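Local atomic coordinates of putative lipoprotein (Bacteroides fragilis, PDB entry 3QNK), a protein that is of unknown function but, as a SusD-like putative lipoprotein of the outer membrane, probably binds glycans at the cell surface for uptake. Residues 313-317 and 318-322; 39-43 and 44-48; 341-344 and 345-349; 389-392 and 393-397. All blocks are in the same frame, centred on the assembly; numbering follows the deposited sequence.

How the interactions relate
All four interactions are local, each made by residues a few positions apart on one continuous piece of chain, and together they sample two helix starts (interactions 1 and 4) and two turns outside regular structure (interactions 2 and 3). None touches another. Interactions 1 and 4 come within about 6 Å at their nearest atoms, though their centres are 20 Å apart, and they share E446, whose carboxylate pairs with R318 in one and R390 in the other. Interaction 2 lies nearest the chain's centre, about 12 Å away. Interactions 3 and 4 are the most widely separated, with centres about 36 Å apart.

Interaction 1: 313-317 and 318-322; sequences EGREP and RFYAN
The first torsion of E316 sets its CG between the backbone N and the carbonyl carbon (chi1 63°), and a bend at chi2 folds the carboxylate back over the start of the helix, where it meets R318. From this N-cap position OE1 accepts the backbone N of R318 at 3.0 Å, the donor standing above the carboxylate plane. The same acid is gripped side-on by the guanidinium: R318 NE lies 3.0 Å from E316 OE1 on its syn side, and R318 NH2 lies 3.0 Å from E316 OE2, completing a salt bridge. One residue thus caps the helix and fixes the arginine beside it. Next to it, F319 swings its ring to the side opposite its backbone N (chi1 171°) and offers a face to R315. R315 CG sits 3.8 Å from the F319 ring centroid in a CH-pi contact, while the guanidinium continues over that face as a cation-pi partner, its plane 21° from the ring. Y320 reaches back along the loop, and its OH receives the backbone N of R315 at 3.1 Å; the hydroxyl also bonds to Y312 O. R315 NH1 is bound by I281 O. From helix 317-322, R318 goes on to E446 and E442 of helix 432-446, and A321 packs on helix 221-225.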
# COMPACT_ATOMS: atom_id res chain seq x y z
N GLU B 313 -27.54 -35.12 4.94
CA GLU B 313 -28.99 -35.26 4.98
C GLU B 313 -29.56 -34.70 6.30
O GLU B 313 -28.94 -34.78 7.35
CB GLU B 313 -29.35 -36.76 4.85
CG GLU B 313 -29.34 -37.33 3.42
CD GLU B 313 -29.08 -38.82 3.24
OE1 GLU B 313 -29.38 -39.59 4.18
OE2 GLU B 313 -28.59 -39.21 2.15
N GLY B 314 -30.75 -34.14 6.20
CA GLY B 314 -31.59 -33.67 7.31
C GLY B 314 -31.14 -32.51 8.17
O GLY B 314 -31.69 -32.31 9.26
N ARG B 315 -30.19 -31.72 7.66
CA ARG B 315 -29.63 -30.57 8.37
C ARG B 315 -30.56 -29.37 8.36
O ARG B 315 -31.50 -29.32 7.56
CB ARG B 315 -28.28 -30.17 7.75
CG ARG B 315 -27.17 -31.20 7.88
CD ARG B 315 -26.82 -31.63 9.29
NE ARG B 315 -25.74 -32.60 9.20
CZ ARG B 315 -24.50 -32.38 9.62
NH1 ARG B 315 -24.20 -31.28 10.29
NH2 ARG B 315 -23.56 -33.30 9.41
N GLU B 316 -30.31 -28.41 9.27
CA GLU B 316 -31.09 -27.17 9.34
C GLU B 316 -30.77 -26.25 8.10
O GLU B 316 -29.68 -26.39 7.53
CB GLU B 316 -30.83 -26.45 10.67
CG GLU B 316 -29.39 -26.00 10.85
CD GLU B 316 -29.18 -24.50 10.98
OE1 GLU B 316 -29.88 -23.72 10.28
OE2 GLU B 316 -28.29 -24.11 11.76
N PRO B 317 -31.68 -25.34 7.64
CA PRO B 317 -31.43 -24.58 6.39
C PRO B 317 -30.06 -23.89 6.24
O PRO B 317 -29.55 -23.85 5.12
CB PRO B 317 -32.56 -23.55 6.39
CG PRO B 317 -33.69 -24.24 7.06
CD PRO B 317 -33.05 -25.06 8.15
N ARG B 318 -29.46 -23.36 7.34
CA ARG B 318 -28.19 -22.62 7.27
C ARG B 318 -27.05 -23.52 6.82
O ARG B 318 -26.06 -23.01 6.29
CB ARG B 318 -27.84 -21.92 8.59
CG ARG B 318 -28.79 -20.79 8.96
CD ARG B 318 -28.54 -20.21 10.33
NE ARG B 318 -28.74 -21.19 11.40
CZ ARG B 318 -28.70 -20.90 12.69
NH1 ARG B 318 -28.50 -19.67 13.10
NH2 ARG B 318 -28.88 -21.86 13.59
N PHE B 319 -27.19 -24.84 6.99
CA PHE B 319 -26.18 -25.78 6.54
C PHE B 319 -26.06 -25.73 5.01
O PHE B 319 -24.98 -25.48 4.50
CB PHE B 319 -26.46 -27.20 7.04
CG PHE B 319 -25.55 -28.23 6.42
CD1 PHE B 319 -24.25 -28.40 6.89
CD2 PHE B 319 -25.97 -28.99 5.33
CE1 PHE B 319 -23.40 -29.34 6.31
CE2 PHE B 319 -25.11 -29.93 4.74
CZ PHE B 319 -23.84 -30.10 5.25
N TYR B 320 -27.19 -25.93 4.30
CA TYR B 320 -27.28 -25.94 2.83
C TYR B 320 -27.09 -24.54 2.26
O TYR B 320 -26.71 -24.41 1.10
CB TYR B 320 -28.62 -26.56 2.35
CG TYR B 320 -28.84 -27.95 2.92
CD1 TYR B 320 -28.12 -29.04 2.44
CD2 TYR B 320 -29.66 -28.15 4.03
CE1 TYR B 320 -28.28 -30.31 3.00
CE2 TYR B 320 -29.83 -29.41 4.60
CZ TYR B 320 -29.14 -30.49 4.08
OH TYR B 320 -29.28 -31.70 4.72
N ALA B 321 -27.30 -23.52 3.09
CA ALA B 321 -27.13 -22.12 2.73
C ALA B 321 -25.68 -21.71 2.76
O ALA B 321 -25.30 -20.81 2.02
CB ALA B 321 -27.93 -21.25 3.69
N ASN B 322 -24.86 -22.34 3.62
CA ASN B 322 -23.46 -21.98 3.78
C ASN B 322 -22.44 -22.93 3.14
O ASN B 322 -21.33 -22.49 2.79
CB ASN B 322 -23.12 -21.97 5.28
CG ASN B 322 -23.54 -20.76 6.03
OD1 ASN B 322 -22.71 -19.92 6.35
ND2 ASN B 322 -24.81 -20.70 6.44

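Interaction 2: 39-43 and 44-48; sequences QENRS and DNSVS
S43 and N45 meet in a type I beta turn running from S43 to S46, closed by a weak backbone bond from S46 N to S43 O. The S43 hydroxyl sits between its backbone N and carbonyl carbon (chi1 87°), a rotamer that faces it into the turn. There it does double duty: S43 OG donates to E40 O at 2.6 Å and accepts N45 N at 3.2 Å, tying the turn to the residues before it. E40 sends CG away from its backbone N and then bends at chi2, which carries the carboxylate across to N45. N45 ND2 reaches E40 OE2 in a nearly straight bond of 3.0 Å, with the acceptor in the amide plane but the amide above the carboxylate plane. Both ends have further partners in the buried interior: E40 OE2 also accepts F449 N, and N45 OD1 takes R444 NE. D44, at the turn's corner, forms a salt bridge with R453 of helix 453-460. S46 extends OG directly opposite its backbone N (chi1 -180°); the hydroxyl, which also receives G275 N, donates to N41 OD1 at 2.7 Å, from 38° out of the amide carbonyl plane.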
# COMPACT_ATOMS: atom_id res chain seq x y z
N GLN B 39 -8.70 -13.45 7.79
CA GLN B 39 -9.05 -13.61 9.21
C GLN B 39 -9.92 -14.86 9.46
O GLN B 39 -9.69 -15.54 10.46
CB GLN B 39 -9.78 -12.36 9.75
CG GLN B 39 -8.90 -11.11 9.76
CD GLN B 39 -7.81 -11.20 10.78
OE1 GLN B 39 -6.88 -12.04 10.70
NE2 GLN B 39 -7.89 -10.31 11.73
N GLU B 40 -10.88 -15.18 8.54
CA GLU B 40 -11.73 -16.38 8.65
C GLU B 40 -10.89 -17.65 8.48
O GLU B 40 -11.14 -18.65 9.16
CB GLU B 40 -12.88 -16.36 7.64
CG GLU B 40 -14.04 -17.27 8.03
CD GLU B 40 -15.04 -16.79 9.07
OE1 GLU B 40 -14.86 -15.69 9.66
OE2 GLU B 40 -16.01 -17.54 9.30
N ASN B 41 -9.87 -17.59 7.58
CA ASN B 41 -8.94 -18.67 7.31
C ASN B 41 -7.91 -18.77 8.44
O ASN B 41 -7.02 -19.64 8.41
CB ASN B 41 -8.27 -18.42 5.96
CG ASN B 41 -9.15 -18.70 4.79
OD1 ASN B 41 -9.61 -19.83 4.59
ND2 ASN B 41 -9.39 -17.69 3.98
N ARG B 42 -8.00 -17.83 9.42
CA ARG B 42 -7.12 -17.83 10.61
C ARG B 42 -7.98 -18.19 11.81
O ARG B 42 -7.63 -17.87 12.93
CB ARG B 42 -6.32 -16.51 10.77
CG ARG B 42 -5.41 -16.30 9.57
CD ARG B 42 -4.38 -15.24 9.70
NE ARG B 42 -4.88 -13.95 9.25
CZ ARG B 42 -4.36 -13.22 8.26
NH1 ARG B 42 -3.28 -13.62 7.61
NH2 ARG B 42 -4.92 -12.06 7.93
N SER B 43 -9.09 -18.90 11.56
CA SER B 43 -10.09 -19.34 12.54
C SER B 43 -10.48 -20.81 12.30
O SER B 43 -10.27 -21.34 11.21
CB SER B 43 -11.34 -18.45 12.48
OG SER B 43 -12.27 -18.92 11.53
N ASP B 44 -11.12 -21.42 13.29
CA ASP B 44 -11.52 -22.83 13.23
C ASP B 44 -12.67 -23.09 12.21
O ASP B 44 -13.07 -24.25 12.05
CB ASP B 44 -11.90 -23.33 14.62
CG ASP B 44 -13.06 -22.62 15.29
OD1 ASP B 44 -13.30 -21.42 14.96
OD2 ASP B 44 -13.69 -23.24 16.18
N ASN B 45 -13.16 -22.04 11.49
CA ASN B 45 -14.22 -22.20 10.48
C ASN B 45 -13.69 -22.59 9.12
O ASN B 45 -14.45 -23.11 8.29
CB ASN B 45 -15.03 -20.92 10.33
CG ASN B 45 -16.07 -20.74 11.39
OD1 ASN B 45 -16.25 -21.58 12.28
ND2 ASN B 45 -16.76 -19.64 11.33
N SER B 46 -12.39 -22.29 8.84
CA SER B 46 -11.86 -22.53 7.52
C SER B 46 -10.39 -22.86 7.49
O SER B 46 -9.62 -22.32 8.27
CB SER B 46 -12.09 -21.29 6.64
OG SER B 46 -11.61 -21.45 5.32
N VAL B 47 -10.01 -23.75 6.54
CA VAL B 47 -8.65 -24.08 6.13
C VAL B 47 -8.60 -23.69 4.65
O VAL B 47 -9.29 -24.30 3.83
CB VAL B 47 -8.23 -25.57 6.37
CG1 VAL B 47 -6.85 -25.85 5.78
CG2 VAL B 47 -8.30 -25.95 7.85
N SER B 48 -7.86 -22.62 4.31
CA SER B 48 -7.78 -22.10 2.93
C SER B 48 -7.30 -23.13 1.91
O SER B 48 -6.38 -23.91 2.19
CB SER B 48 -6.83 -20.90 2.87
OG SER B 48 -6.75 -20.31 1.59

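Interaction 3: 341-344 and 345-349; sequences VDRY and LMDTP
An Asx turn opens this piece of loop between strands 339-340 and 360-361, with D342 gathering the backbone that follows it. D342 OD1 accepts Y344 N at 2.8 Å, nearly along its C-O bond, and L345 N at 2.9 Å from well above the carboxylate plane, and these two bonds on one oxygen hold the acid's rotation. The CG of D342 lies anti to the backbone N (chi1 -178°), which swings the carboxylate forward over the two amides. OD2 lies against the L345 side chain, with L345 CB 3.5 Å away. The main chain of D342 adds a second clasp, its O accepting D347 N at 2.8 Å, an i+5 to i bond that closes a pi-turn of six residues. M346, a selenomethionine, lies within the turn, and its CG rests on D342 CB. With the Asx turn inside this larger loop, the chain doubles back on itself, and the side chains of R343 and D347 run alongside each other in the same direction. Their salt bridge runs from R343 NH1 to D347 OD2 over 2.7 Å, the acid at the edge of a guanidinium that is turned 62° to the carboxylate. V341 CG1 covers one face of that guanidinium. R343 NH2 continues to N360 OD1 and V324 O, and D347 OD2 also accepts S355 N. Further along, the hydroxyl of T348 donates to R343 O at 3.1 Å.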
# COMPACT_ATOMS: atom_id res chain seq x y z
N VAL B 341 -21.16 -30.79 -7.74
CA VAL B 341 -19.80 -30.76 -7.17
C VAL B 341 -19.39 -32.18 -6.83
O VAL B 341 -20.15 -32.88 -6.16
CB VAL B 341 -19.72 -29.81 -5.96
CG1 VAL B 341 -18.36 -29.90 -5.27
CG2 VAL B 341 -20.03 -28.37 -6.38
N ASP B 342 -18.22 -32.61 -7.34
CA ASP B 342 -17.66 -33.95 -7.16
C ASP B 342 -16.29 -33.84 -6.48
O ASP B 342 -15.33 -33.33 -7.06
CB ASP B 342 -17.55 -34.67 -8.53
CG ASP B 342 -17.04 -36.10 -8.55
OD1 ASP B 342 -16.52 -36.57 -7.51
OD2 ASP B 342 -17.13 -36.76 -9.63
N ARG B 343 -16.22 -34.36 -5.25
CA ARG B 343 -14.98 -34.34 -4.46
C ARG B 343 -14.13 -35.57 -4.70
O ARG B 343 -12.97 -35.58 -4.27
CB ARG B 343 -15.29 -34.21 -2.97
CG ARG B 343 -16.08 -32.98 -2.61
CD ARG B 343 -15.42 -31.68 -3.01
NE ARG B 343 -16.20 -30.58 -2.44
CZ ARG B 343 -15.92 -29.30 -2.59
NH1 ARG B 343 -14.86 -28.92 -3.30
NH2 ARG B 343 -16.69 -28.38 -2.03
N TYR B 344 -14.71 -36.61 -5.36
CA TYR B 344 -14.01 -37.86 -5.66
C TYR B 344 -13.15 -37.70 -6.92
O TYR B 344 -11.96 -37.99 -6.87
CB TYR B 344 -14.99 -39.05 -5.81
CG TYR B 344 -14.31 -40.33 -6.25
CD1 TYR B 344 -13.20 -40.81 -5.57
CD2 TYR B 344 -14.78 -41.06 -7.33
CE1 TYR B 344 -12.54 -41.97 -5.98
CE2 TYR B 344 -14.13 -42.22 -7.76
CZ TYR B 344 -13.02 -42.68 -7.07
OH TYR B 344 -12.38 -43.84 -7.43
N LEU B 345 -13.74 -37.23 -8.02
CA LEU B 345 -13.00 -37.12 -9.29
C LEU B 345 -12.58 -35.71 -9.68
O LEU B 345 -11.56 -35.57 -10.35
CB LEU B 345 -13.86 -37.66 -10.45
CG LEU B 345 -14.22 -39.14 -10.41
CD1 LEU B 345 -15.28 -39.47 -11.44
CD2 LEU B 345 -13.02 -40.03 -10.60
N MSE B 346 -13.40 -34.70 -9.35
CA MSE B 346 -13.23 -33.33 -9.79
C MSE B 346 -12.45 -32.45 -8.80
O MSE B 346 -11.25 -32.33 -8.97
CB MSE B 346 -14.62 -32.73 -10.08
CG MSE B 346 -15.37 -33.42 -11.24
SE MSE B 346 -14.57 -33.07 -12.98
CE MSE B 346 -15.03 -31.22 -13.10
N ASP B 347 -13.12 -31.78 -7.82
CA ASP B 347 -12.49 -30.86 -6.85
C ASP B 347 -11.95 -31.63 -5.67
O ASP B 347 -12.61 -31.82 -4.64
CB ASP B 347 -13.47 -29.79 -6.39
CG ASP B 347 -12.75 -28.55 -5.92
OD1 ASP B 347 -12.36 -27.74 -6.78
OD2 ASP B 347 -12.59 -28.38 -4.70
N THR B 348 -10.69 -32.00 -5.81
CA THR B 348 -9.89 -32.86 -4.97
C THR B 348 -8.77 -32.08 -4.26
O THR B 348 -8.21 -31.16 -4.87
CB THR B 348 -9.41 -33.93 -5.93
OG1 THR B 348 -10.40 -34.95 -5.95
CG2 THR B 348 -8.06 -34.48 -5.62
N PRO B 349 -8.41 -32.44 -3.00
CA PRO B 349 -7.31 -31.72 -2.32
C PRO B 349 -5.94 -31.80 -3.04
O PRO B 349 -5.10 -30.90 -2.90
CB PRO B 349 -7.21 -32.41 -0.96
CG PRO B 349 -8.49 -33.13 -0.79
CD PRO B 349 -8.95 -33.52 -2.15

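Interaction 4: 389-392 and 393-397; sequences LRYA and EIYLN
The ring of Y391 receives the edge of Y395 on one face, a T-shaped pair with centroids 5.0 Å apart and planes at 67°. Y395 CE2 makes the approach, 3.6 Å from Y391 CE2 and displaced toward the rim rather than centred. The two phenol ends converge, and Y395 OH lies 3.3 Å from Y391 CE2. Near the plane of the Y395 ring, at its edge, is the carbonyl oxygen of A392. The first torsion of Y391 turns CG away from its backbone N (chi1 -165°), bringing the ring round to where Y395 can reach its face, while Y395 takes CG anti to its own carbonyl carbon (chi1 -68°) and leans toward it; the two residues are four positions apart, so one helical turn brings the rings together. I394 crosses Y391 at about a right angle, its CG1 3.9 Å from Y391 CD1. The backbone makes the strand-to-helix switch here: E393 N donates to R390 O at 3.2 Å, and I394 N to Y391 O weakly. One turn later N397 ND2 bonds to E393 OE2 at 3.3 Å, and the same acid's OE1 forms a salt bridge with R190. R390, at the end of strand 389-390, pairs with E446 and E450. Around this junction, Y395 and A392 lie against helix 408-420, Y391 and I394 against Y209 of helix 198-209, and L389 on helix 181-194, while strand 389-390 is paired antiparallel with strand 238-244.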
# COMPACT_ATOMS: atom_id res chain seq x y z
N LEU B 389 -23.37 -5.09 8.23
CA LEU B 389 -24.31 -5.14 9.35
C LEU B 389 -25.70 -5.65 8.89
O LEU B 389 -26.33 -5.06 8.00
CB LEU B 389 -24.43 -3.77 10.03
CG LEU B 389 -23.16 -3.10 10.62
CD1 LEU B 389 -23.43 -1.61 10.89
CD2 LEU B 389 -22.74 -3.78 11.90
N ARG B 390 -26.14 -6.78 9.51
CA ARG B 390 -27.43 -7.46 9.33
C ARG B 390 -28.28 -7.35 10.59
O ARG B 390 -27.74 -7.40 11.70
CB ARG B 390 -27.20 -8.95 9.08
CG ARG B 390 -26.96 -9.42 7.66
CD ARG B 390 -26.36 -10.82 7.74
NE ARG B 390 -27.35 -11.76 8.23
CZ ARG B 390 -27.12 -12.96 8.73
NH1 ARG B 390 -25.88 -13.42 8.81
NH2 ARG B 390 -28.12 -13.72 9.13
N TYR B 391 -29.62 -7.35 10.44
CA TYR B 391 -30.54 -7.31 11.59
C TYR B 391 -30.34 -8.51 12.56
O TYR B 391 -30.50 -8.33 13.77
CB TYR B 391 -32.00 -7.25 11.10
CG TYR B 391 -33.02 -6.84 12.14
CD1 TYR B 391 -32.72 -5.89 13.11
CD2 TYR B 391 -34.31 -7.35 12.10
CE1 TYR B 391 -33.67 -5.50 14.06
CE2 TYR B 391 -35.28 -6.95 13.03
CZ TYR B 391 -34.95 -6.02 14.00
OH TYR B 391 -35.91 -5.60 14.90
N ALA B 392 -29.95 -9.71 12.05
CA ALA B 392 -29.70 -10.90 12.86
C ALA B 392 -28.72 -10.65 14.02
O ALA B 392 -28.90 -11.23 15.10
CB ALA B 392 -29.18 -12.02 11.99
N GLU B 393 -27.71 -9.78 13.80
CA GLU B 393 -26.70 -9.46 14.80
C GLU B 393 -27.28 -8.74 16.01
O GLU B 393 -26.79 -8.96 17.12
CB GLU B 393 -25.61 -8.59 14.18
CG GLU B 393 -24.26 -8.89 14.77
CD GLU B 393 -23.15 -7.98 14.28
OE1 GLU B 393 -22.92 -7.92 13.05
OE2 GLU B 393 -22.51 -7.35 15.15
N ILE B 394 -28.30 -7.87 15.80
CA ILE B 394 -28.93 -7.13 16.88
C ILE B 394 -29.42 -8.14 17.93
O ILE B 394 -29.07 -8.02 19.09
CB ILE B 394 -30.06 -6.22 16.33
CG1 ILE B 394 -29.54 -5.28 15.22
CG2 ILE B 394 -30.82 -5.46 17.42
CD1 ILE B 394 -28.32 -4.41 15.56
N TYR B 395 -30.11 -9.19 17.48
CA TYR B 395 -30.65 -10.22 18.35
C TYR B 395 -29.56 -10.96 19.13
O TYR B 395 -29.71 -11.17 20.34
CB TYR B 395 -31.46 -11.21 17.53
CG TYR B 395 -32.73 -10.61 16.98
CD1 TYR B 395 -33.87 -10.51 17.76
CD2 TYR B 395 -32.80 -10.15 15.66
CE1 TYR B 395 -35.04 -9.95 17.27
CE2 TYR B 395 -33.97 -9.58 15.15
CZ TYR B 395 -35.09 -9.49 15.96
OH TYR B 395 -36.27 -8.96 15.50
N LEU B 396 -28.47 -11.33 18.45
CA LEU B 396 -27.38 -12.10 19.04
C LEU B 396 -26.50 -11.25 19.97
O LEU B 396 -26.10 -11.74 21.01
CB LEU B 396 -26.56 -12.80 17.95
CG LEU B 396 -27.28 -14.00 17.29
CD1 LEU B 396 -26.54 -14.53 16.11
CD2 LEU B 396 -27.49 -15.11 18.27
N ASN B 397 -26.27 -9.96 19.64
CA ASN B 397 -25.55 -9.03 20.51
C ASN B 397 -26.36 -8.79 21.78
O ASN B 397 -25.81 -8.75 22.87
CB ASN B 397 -25.28 -7.69 19.80
CG ASN B 397 -24.33 -7.78 18.62
OD1 ASN B 397 -23.72 -8.81 18.35
ND2 ASN B 397 -24.17 -6.68 17.91